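Local coordinates for Lmo0740 protein (Listeria monocytogenes, PDB 4RFA) that probably regulates transcription as an activator of the Crp family, pairing a cyclic nucleotide-binding-type domain with a DNA-binding domain in a two-chain assembly, at residues Glu55-Val60 / Pro178-Gln183; Phe136-Ala141 / Ala162-Thr167; Leu143-Lys148 / Ile154-Glu159. All coordinates share one frame; numbering follows the deposited sequence.

Contact 1. Residues Glu55-Val60 / Pro178-Gln183; sequences EGYAAV and PNFINQ
Tyr57 meets Phe180 where the beta domain of this Crp-like protein faces the turn leading into helix 183-189 of the C-terminal half, probably DNA-binding as in Crp. The chain reaches Tyr57 through Gly56, whose positive phi (88°) would jam a beta carbon against the preceding carbonyl oxygen. Tyr57 then turns its side chain to the other segment, its CB 3.5 Å from Phe180 CZ. CE2 and CZ of Phe180 cross over CB, CG and CD1 of Tyr57, with Tyr57 CD1 3.6 Å from Phe180 CE2. The two rings are oblique, planes 39° apart and centroids of Tyr57 and Phe180 5.2 Å apart. Phe180 sits inside the type I turn Pro178-Ile181; its CG lies between backbone N and carbonyl carbon (chi1 72°), which sends the ring out of the turn and across to Tyr57. Farther on, Ala58, Ala59 and Val60 enter strand 58-62; Ala59 packs on Met100, which Phe180 also touches, and Val60 reaches Tyr140 of the second subunit. Met165 of helix 150-165 touches both rings. No hydrogen bond or charge pair crosses between the two segments, so van der Waals contact alone joins them here: the junction is apolar, two aromatic side chains meeting directly and sharing the selenomethionine Met165 as a common neighbour.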
loop_
_atom_site.group_PDB
_atom_site.type_symbol
_atom_site.label_atom_id
_atom_site.label_comp_id
_atom_site.label_asym_id
_atom_site.label_seq_id
_atom_site.Cartn_x
_atom_site.Cartn_y
_atom_site.Cartn_z
ATOM N N GLU A 55 -19.896 8.184 -0.426
ATOM C CA GLU A 55 -20.761 7.016 -0.396
ATOM C C GLU A 55 -20.553 6.129 -1.592
ATOM O O GLU A 55 -20.131 6.596 -2.646
ATOM C CB GLU A 55 -22.234 7.453 -0.289
ATOM C CG GLU A 55 -22.761 8.186 -1.480
ATOM C CD GLU A 55 -24.236 8.626 -1.327
ATOM O OE1 GLU A 55 -24.606 9.207 -0.281
ATOM O OE2 GLU A 55 -25.021 8.402 -2.282
ATOM N N GLY A 56 -20.859 4.845 -1.439
ATOM C CA GLY A 56 -20.653 3.860 -2.513
ATOM C C GLY A 56 -19.264 3.201 -2.550
ATOM O O GLY A 56 -18.381 3.534 -1.762
ATOM N N TYR A 57 -19.080 2.289 -3.506
ATOM C CA TYR A 57 -17.911 1.424 -3.562
ATOM C C TYR A 57 -17.418 1.358 -4.975
ATOM O O TYR A 57 -18.185 1.400 -5.931
ATOM C CB TYR A 57 -18.258 0.009 -3.058
ATOM C CG TYR A 57 -18.606 -0.020 -1.585
ATOM C CD1 TYR A 57 -19.894 0.191 -1.130
ATOM C CD2 TYR A 57 -17.634 -0.246 -0.654
ATOM C CE1 TYR A 57 -20.184 0.165 0.233
ATOM C CE2 TYR A 57 -17.902 -0.265 0.675
ATOM C CZ TYR A 57 -19.175 -0.048 1.121
ATOM O OH TYR A 57 -19.386 -0.090 2.473
ATOM N N ALA A 58 -16.121 1.311 -5.130
ATOM C CA ALA A 58 -15.569 1.003 -6.430
ATOM C C ALA A 58 -14.516 -0.071 -6.312
ATOM O O ALA A 58 -14.128 -0.442 -5.214
ATOM C CB ALA A 58 -14.976 2.261 -7.061
ATOM N N ALA A 59 -14.028 -0.532 -7.461
ATOM C CA ALA A 59 -12.942 -1.512 -7.531
ATOM C C ALA A 59 -11.838 -1.019 -8.389
ATOM O O ALA A 59 -12.079 -0.507 -9.486
ATOM C CB ALA A 59 -13.451 -2.833 -8.110
ATOM N N VAL A 60 -10.615 -1.201 -7.912
ATOM C CA VAL A 60 -9.431 -0.933 -8.713
ATOM C C VAL A 60 -9.000 -2.263 -9.410
ATOM O O VAL A 60 -8.700 -3.259 -8.755
ATOM C CB VAL A 60 -8.292 -0.420 -7.811
ATOM C CG1 VAL A 60 -7.095 0.009 -8.613
ATOM C CG2 VAL A 60 -8.775 0.727 -6.910
ATOM N N PRO A 178 -21.910 -6.654 1.391
ATOM C CA PRO A 178 -22.747 -6.020 0.372
ATOM C C PRO A 178 -23.102 -6.908 -0.805
ATOM O O PRO A 178 -22.341 -7.785 -1.219
ATOM C CB PRO A 178 -21.872 -4.877 -0.147
ATOM C CG PRO A 178 -20.912 -4.615 0.931
ATOM C CD PRO A 178 -20.616 -5.951 1.539
ATOM N N ASN A 179 -24.226 -6.556 -1.389
ATOM C CA ASN A 179 -24.846 -7.261 -2.468
ATOM C C ASN A 179 -23.974 -7.365 -3.695
ATOM O O ASN A 179 -24.028 -8.364 -4.404
ATOM C CB ASN A 179 -26.109 -6.508 -2.848
ATOM C CG ASN A 179 -27.094 -7.377 -3.575
ATOM O OD1 ASN A 179 -27.421 -7.127 -4.734
ATOM N ND2 ASN A 179 -27.572 -8.408 -2.901
ATOM N N PHE A 180 -23.181 -6.330 -3.963
ATOM C CA PHE A 180 -22.326 -6.330 -5.143
ATOM C C PHE A 180 -21.168 -7.367 -5.085
ATOM O O PHE A 180 -20.588 -7.695 -6.106
ATOM C CB PHE A 180 -21.819 -4.906 -5.462
ATOM C CG PHE A 180 -20.793 -4.392 -4.488
ATOM C CD1 PHE A 180 -19.464 -4.749 -4.616
ATOM C CD2 PHE A 180 -21.171 -3.537 -3.455
ATOM C CE1 PHE A 180 -18.507 -4.260 -3.736
ATOM C CE2 PHE A 180 -20.239 -3.061 -2.562
ATOM C CZ PHE A 180 -18.897 -3.435 -2.690
ATOM N N ILE A 181 -20.835 -7.870 -3.909
ATOM C CA ILE A 181 -19.914 -8.993 -3.782
ATOM C C ILE A 181 -20.649 -10.316 -4.079
ATOM O O ILE A 181 -21.287 -10.932 -3.180
ATOM C CB ILE A 181 -19.271 -9.096 -2.399
ATOM C CG1 ILE A 181 -18.648 -7.763 -1.934
ATOM C CG2 ILE A 181 -18.203 -10.211 -2.413
ATOM C CD1 ILE A 181 -17.452 -7.305 -2.691
ATOM N N ASN A 182 -20.602 -10.702 -5.351
ATOM C CA ASN A 182 -21.108 -11.980 -5.819
ATOM C C ASN A 182 -19.961 -12.868 -6.187
ATOM O O ASN A 182 -18.747 -12.529 -6.024
ATOM C CB ASN A 182 -22.053 -11.821 -7.028
ATOM C CG ASN A 182 -21.437 -11.030 -8.176
ATOM O OD1 ASN A 182 -20.234 -10.906 -8.297
ATOM N ND2 ASN A 182 -22.275 -10.526 -9.037
ATOM N N GLN A 183 -20.322 -14.024 -6.688
ATOM C CA GLN A 183 -19.349 -15.017 -7.104
ATOM C C GLN A 183 -18.288 -14.536 -8.079
ATOM O O GLN A 183 -17.094 -14.869 -7.952
ATOM C CB GLN A 183 -20.073 -16.235 -7.675
ATOM C CG GLN A 183 -19.228 -17.489 -7.646
ATOM C CD GLN A 183 -20.051 -18.720 -7.899
ATOM O OE1 GLN A 183 -20.800 -19.203 -7.027
ATOM N NE2 GLN A 183 -19.938 -19.225 -9.102
#

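Contact 2. Residues Phe136-Ala141 / Ala162-Thr167; sequences FARHYA and AVEMGT
Arg138 wraps its CG and CD methylenes and the NE edge of its guanidinium round Glu164 OE2, with CG and CD of Arg138 both 3.9 Å from that oxygen. The contact links helix 126-143, the long helix that in Crp-type regulators runs along the dimer interface, to the end of helix 150-165, probably the first helix of the DNA-binding domain. At its centre is a salt bridge: Arg138 NE donates to Glu164 OE2 over 2.9 Å with an N-H...O angle of 164°. The arginine uses the edge of its guanidinium, the oxygen lying almost in that plane, whereas the acceptor is approached from above the carboxylate, 65° out of its plane. The two flat groups therefore stand nearly perpendicular, and Arg138 NH2 adds a weak second bond to the same OE2. A bend at the third torsion of Arg138 (chi3 56°) swings NE round to face the glutamate, while Glu164 is extended beyond CG and brings its carboxylate across the gap between the helices. The beta domain holds the guanidinium too: NH2 also bonds to the carbonyl oxygen of Phe75, and NH1 weakly to Asn80 OD1. With partners on all three nitrogens, the rotation of this buried group is restricted, and its charge, probably softened by Glu164, ties three structural elements together. Tyr90 of the second subunit also packs on Arg138. A single water completes the bridge, accepting from Arg138 NH2 at 3.1 Å and donating to Glu164 OE1 at 2.9 Å.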
loop_
_atom_site.group_PDB
_atom_site.type_symbol
_atom_site.label_atom_id
_atom_site.label_comp_id
_atom_site.label_asym_id
_atom_site.label_seq_id
_atom_site.Cartn_x
_atom_site.Cartn_y
_atom_site.Cartn_z
ATOM N N PHE A 136 -2.880 1.944 3.764
ATOM C CA PHE A 136 -1.686 1.139 4.030
ATOM C C PHE A 136 -1.965 -0.163 4.732
ATOM O O PHE A 136 -1.489 -1.220 4.301
ATOM C CB PHE A 136 -0.702 1.895 4.876
ATOM C CG PHE A 136 -0.013 2.976 4.139
ATOM C CD1 PHE A 136 0.086 2.949 2.769
ATOM C CD2 PHE A 136 0.547 4.019 4.819
ATOM C CE1 PHE A 136 0.748 3.960 2.084
ATOM C CE2 PHE A 136 1.214 5.017 4.142
ATOM C CZ PHE A 136 1.314 4.992 2.772
ATOM N N ALA A 137 -2.718 -0.085 5.818
ATOM C CA ALA A 137 -3.042 -1.300 6.573
ATOM C C ALA A 137 -3.763 -2.279 5.650
ATOM O O ALA A 137 -3.444 -3.435 5.651
ATOM C CB ALA A 137 -3.900 -0.983 7.787
ATOM N N ARG A 138 -4.690 -1.807 4.804
ATOM C CA ARG A 138 -5.382 -2.726 3.909
ATOM C C ARG A 138 -4.461 -3.293 2.819
ATOM O O ARG A 138 -4.560 -4.448 2.441
ATOM C CB ARG A 138 -6.593 -2.044 3.318
ATOM C CG ARG A 138 -7.642 -1.683 4.364
ATOM C CD ARG A 138 -8.595 -0.664 3.803
ATOM N NE ARG A 138 -9.167 -1.249 2.571
ATOM C CZ ARG A 138 -9.467 -0.560 1.479
ATOM N NH1 ARG A 138 -9.234 0.737 1.425
ATOM N NH2 ARG A 138 -9.935 -1.192 0.428
ATOM N N HIS A 139 -3.501 -2.499 2.374
ATOM C CA HIS A 139 -2.488 -2.969 1.448
ATOM C C HIS A 139 -1.675 -4.130 2.049
ATOM O O HIS A 139 -1.455 -5.149 1.412
ATOM C CB HIS A 139 -1.535 -1.831 1.056
ATOM C CG HIS A 139 -2.111 -0.810 0.135
ATOM N ND1 HIS A 139 -1.415 0.322 -0.244
ATOM C CD2 HIS A 139 -3.318 -0.719 -0.466
ATOM C CE1 HIS A 139 -2.150 1.031 -1.080
ATOM N NE2 HIS A 139 -3.313 0.423 -1.221
ATOM N N TYR A 140 -1.213 -3.959 3.273
ATOM C CA TYR A 140 -0.498 -5.019 3.968
ATOM C C TYR A 140 -1.307 -6.267 4.115
ATOM O O TYR A 140 -0.792 -7.339 3.939
ATOM C CB TYR A 140 -0.073 -4.541 5.340
ATOM C CG TYR A 140 1.210 -3.793 5.284
ATOM C CD1 TYR A 140 2.434 -4.483 5.264
ATOM C CD2 TYR A 140 1.226 -2.441 5.248
ATOM C CE1 TYR A 140 3.643 -3.801 5.192
ATOM C CE2 TYR A 140 2.411 -1.732 5.175
ATOM C CZ TYR A 140 3.617 -2.411 5.149
ATOM O OH TYR A 140 4.783 -1.705 5.097
ATOM N N ALA A 141 -2.577 -6.146 4.428
ATOM C CA ALA A 141 -3.393 -7.335 4.564
ATOM C C ALA A 141 -3.403 -8.096 3.244
ATOM O O ALA A 141 -3.170 -9.314 3.200
ATOM C CB ALA A 141 -4.794 -6.964 5.014
ATOM N N ALA A 162 -15.082 -8.570 5.305
ATOM C CA ALA A 162 -15.939 -8.460 6.500
ATOM C C ALA A 162 -15.463 -7.316 7.345
ATOM O O ALA A 162 -16.240 -6.522 7.842
ATOM C CB ALA A 162 -15.923 -9.742 7.306
ATOM N N VAL A 163 -14.159 -7.190 7.472
ATOM C CA VAL A 163 -13.628 -6.054 8.170
ATOM C C VAL A 163 -13.950 -4.752 7.407
ATOM O O VAL A 163 -14.339 -3.768 8.021
ATOM C CB VAL A 163 -12.116 -6.186 8.379
ATOM C CG1 VAL A 163 -11.530 -4.876 8.944
ATOM C CG2 VAL A 163 -11.824 -7.341 9.324
ATOM N N GLU A 164 -13.796 -4.734 6.102
ATOM C CA GLU A 164 -13.929 -3.493 5.382
ATOM C C GLU A 164 -15.331 -2.995 5.225
ATOM O O GLU A 164 -15.569 -1.837 5.286
ATOM C CB GLU A 164 -13.381 -3.653 3.989
ATOM C CG GLU A 164 -11.916 -3.430 3.878
ATOM C CD GLU A 164 -11.378 -3.857 2.548
ATOM O OE1 GLU A 164 -12.148 -4.083 1.623
ATOM O OE2 GLU A 164 -10.169 -3.956 2.433
HETATM N N MSE A 165 -16.251 -3.897 4.996
HETATM C CA MSE A 165 -17.444 -3.599 4.321
HETATM C C MSE A 165 -18.564 -4.421 4.812
HETATM O O MSE A 165 -19.619 -4.434 4.199
HETATM C CB MSE A 165 -17.045 -4.293 3.061
HETATM C CG MSE A 165 -17.500 -3.613 1.818
HETATM SE SE MSE A 165 -17.156 -4.833 0.375
HETATM C CE MSE A 165 -15.650 -3.781 -0.230
ATOM N N GLY A 166 -18.351 -5.160 5.875
ATOM C CA GLY A 166 -19.368 -6.066 6.338
ATOM C C GLY A 166 -20.273 -5.420 7.345
ATOM O O GLY A 166 -19.871 -4.526 8.049
ATOM N N THR A 167 -21.500 -5.892 7.422
ATOM C CA THR A 167 -22.419 -5.358 8.403
ATOM C C THR A 167 -23.055 -6.421 9.293
ATOM O O THR A 167 -23.736 -7.313 8.822
ATOM C CB THR A 167 -23.483 -4.488 7.740
ATOM O OG1 THR A 167 -23.726 -4.955 6.416
ATOM C CG2 THR A 167 -22.984 -3.091 7.639
HETATM O O HOH W 1 -10.345 -4.111 -0.674
#

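Contact 3. Residues Leu143-Lys148 / Ile154-Glu159; sequences LGMIAK and IYMALE
The peptide plane joining Gly144 to Met145 carries the methyl of Met156 on one face: CE stands almost straight above the carbonyl carbon, 3.3 Å from Gly144 C. A second flat group, the peptide between Met156 and Ala157, is met in turn by the methyl of Met145, close to its amide nitrogen. This reciprocal packing belongs to the connection between helix 126-143 and helix 150-165, in which a type I turn (Leu143-Ile146) and an overlapping type II turn (Met145-Lys148) follow one another, probably the hinge between the dimer helix and the DNA-binding domain. Both methionines are present as selenomethionine. Their two chains run antiparallel, side by side. Met145 is extended beyond CG (chi2 -166°, chi3 -179°), which carries its methyl to the helix backbone, whereas Met156 bends at chi3 (70°) and folds its methyl down onto the turn. Gly144 has no side chain to get in the way: a beta carbon there would come into tight contact with Met156 CE. Lys148 crosses Met156 at about a right angle, its aliphatic CG 4.1 Å from Met156 SE, and so flanks the selenium with carbon. No hydrogen bond crosses between the segments. On the helix side, Ala157 also touches Tyr189 of helix 183-189, and Met145 packs on Ile146 of the second subunit. The closest approach is at Ala157: Met145 CE comes to 3.1 Å from Ala157 N and 3.3 Å from Ala157 CA, the latter tighter than usual carbon contact.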
loop_
_atom_site.group_PDB
_atom_site.type_symbol
_atom_site.label_atom_id
_atom_site.label_comp_id
_atom_site.label_asym_id
_atom_site.label_seq_id
_atom_site.Cartn_x
_atom_site.Cartn_y
_atom_site.Cartn_z
ATOM N N LEU A 143 -1.114 -7.976 0.848
ATOM C CA LEU A 143 0.199 -8.605 0.595
ATOM C C LEU A 143 0.288 -10.008 1.238
ATOM O O LEU A 143 1.002 -10.895 0.759
ATOM C CB LEU A 143 1.341 -7.719 1.077
ATOM C CG LEU A 143 1.562 -6.384 0.321
ATOM C CD1 LEU A 143 2.642 -5.578 1.027
ATOM C CD2 LEU A 143 1.997 -6.618 -1.105
ATOM N N GLY A 144 -0.442 -10.227 2.312
ATOM C CA GLY A 144 -0.465 -11.564 2.930
ATOM C C GLY A 144 -1.024 -12.663 2.031
ATOM O O GLY A 144 -0.918 -13.863 2.344
HETATM N N MSE A 145 -1.594 -12.271 0.895
HETATM C CA MSE A 145 -2.178 -13.228 -0.033
HETATM C C MSE A 145 -1.146 -13.825 -0.951
HETATM O O MSE A 145 -1.423 -14.848 -1.615
HETATM C CB MSE A 145 -3.245 -12.528 -0.869
HETATM C CG MSE A 145 -4.609 -12.612 -0.195
HETATM SE SE MSE A 145 -6.009 -12.095 -1.481
HETATM C CE MSE A 145 -7.565 -12.298 -0.290
ATOM N N ILE A 146 0.033 -13.214 -1.011
ATOM C CA ILE A 146 1.136 -13.677 -1.901
ATOM C C ILE A 146 1.556 -15.079 -1.514
ATOM O O ILE A 146 1.588 -15.402 -0.349
ATOM C CB ILE A 146 2.325 -12.699 -1.850
ATOM C CG1 ILE A 146 1.933 -11.366 -2.437
ATOM C CG2 ILE A 146 3.530 -13.234 -2.627
ATOM C CD1 ILE A 146 2.968 -10.275 -2.275
ATOM N N ALA A 147 1.793 -15.938 -2.505
ATOM C CA ALA A 147 2.185 -17.335 -2.231
ATOM C C ALA A 147 1.131 -18.206 -1.534
ATOM O O ALA A 147 1.483 -19.142 -0.828
ATOM C CB ALA A 147 3.513 -17.373 -1.428
ATOM N N LYS A 148 -0.154 -17.883 -1.653
ATOM C CA LYS A 148 -1.177 -18.700 -1.032
ATOM C C LYS A 148 -1.977 -19.406 -2.099
ATOM O O LYS A 148 -2.093 -18.929 -3.236
ATOM C CB LYS A 148 -2.133 -17.848 -0.212
ATOM C CG LYS A 148 -1.563 -17.085 0.951
ATOM C CD LYS A 148 -0.906 -17.919 2.009
ATOM C CE LYS A 148 -0.607 -16.977 3.181
ATOM N NZ LYS A 148 -0.102 -17.757 4.328
ATOM N N ILE A 154 -9.335 -17.267 -0.378
ATOM C CA ILE A 154 -10.755 -16.962 -0.232
ATOM C C ILE A 154 -11.115 -16.683 1.225
ATOM O O ILE A 154 -11.921 -15.791 1.528
ATOM C CB ILE A 154 -11.636 -18.066 -0.861
ATOM C CG1 ILE A 154 -13.085 -17.586 -0.957
ATOM C CG2 ILE A 154 -11.564 -19.384 -0.097
ATOM C CD1 ILE A 154 -13.964 -18.551 -1.702
ATOM N N TYR A 155 -10.522 -17.426 2.150
ATOM C CA TYR A 155 -10.720 -17.096 3.571
ATOM C C TYR A 155 -10.260 -15.700 3.878
ATOM O O TYR A 155 -10.935 -14.962 4.573
ATOM C CB TYR A 155 -9.920 -18.070 4.442
ATOM C CG TYR A 155 -10.708 -19.323 4.863
ATOM C CD1 TYR A 155 -11.671 -19.230 5.846
ATOM C CD2 TYR A 155 -10.465 -20.567 4.307
ATOM C CE1 TYR A 155 -12.388 -20.337 6.285
ATOM C CE2 TYR A 155 -11.158 -21.695 4.750
ATOM C CZ TYR A 155 -12.140 -21.551 5.725
ATOM O OH TYR A 155 -12.885 -22.591 6.208
HETATM N N MSE A 156 -9.056 -15.365 3.408
HETATM C CA MSE A 156 -8.443 -14.087 3.708
HETATM C C MSE A 156 -9.244 -13.013 3.047
HETATM O O MSE A 156 -9.458 -11.995 3.664
HETATM C CB MSE A 156 -6.994 -13.947 3.189
HETATM C CG MSE A 156 -6.091 -14.878 3.982
HETATM SE SE MSE A 156 -4.288 -14.992 3.137
HETATM C CE MSE A 156 -3.844 -13.158 3.643
ATOM N N ALA A 157 -9.663 -13.210 1.792
ATOM C CA ALA A 157 -10.543 -12.236 1.150
ATOM C C ALA A 157 -11.835 -11.978 1.971
ATOM O O ALA A 157 -12.241 -10.847 2.207
ATOM C CB ALA A 157 -10.903 -12.698 -0.250
ATOM N N LEU A 158 -12.546 -13.033 2.314
ATOM C CA LEU A 158 -13.839 -12.858 2.944
ATOM C C LEU A 158 -13.666 -12.224 4.293
ATOM O O LEU A 158 -14.512 -11.434 4.724
ATOM C CB LEU A 158 -14.544 -14.193 3.093
ATOM C CG LEU A 158 -15.155 -14.698 1.800
ATOM C CD1 LEU A 158 -15.608 -16.137 1.958
ATOM C CD2 LEU A 158 -16.301 -13.805 1.323
ATOM N N GLU A 159 -12.529 -12.482 4.936
ATOM C CA GLU A 159 -12.230 -11.782 6.165
ATOM C C GLU A 159 -11.897 -10.304 5.974
ATOM O O GLU A 159 -12.293 -9.482 6.820
ATOM C CB GLU A 159 -11.119 -12.494 6.984
ATOM C CG GLU A 159 -10.461 -11.615 8.017
ATOM C CD GLU A 159 -9.255 -12.256 8.708
ATOM O OE1 GLU A 159 -9.351 -13.404 9.191
ATOM O OE2 GLU A 159 -8.205 -11.571 8.793
#

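In the fold
From the N terminus, the chain first supplies the 55-60 half of contact 1 in the beta domain, then runs down helix 126-143, turns through 143-148 and climbs helix 150-165 before reaching 178-183. Contact 3 closes the shortest loop, the connection between the two helices; contact 2 closes a wider one around it, and contact 1 encloses both. Contacts 2 and 3 share helix 150-165, one near its end and one nearer its start, and meet where Ala141 O approaches Met156 CE. Contacts 2 and 3 join this helix to the dimer helix and its following turn; contact 1 joins the beta domain to the probable DNA-binding domain beside Met165, which touches Tyr57, Pro178, Phe180 and Ile181.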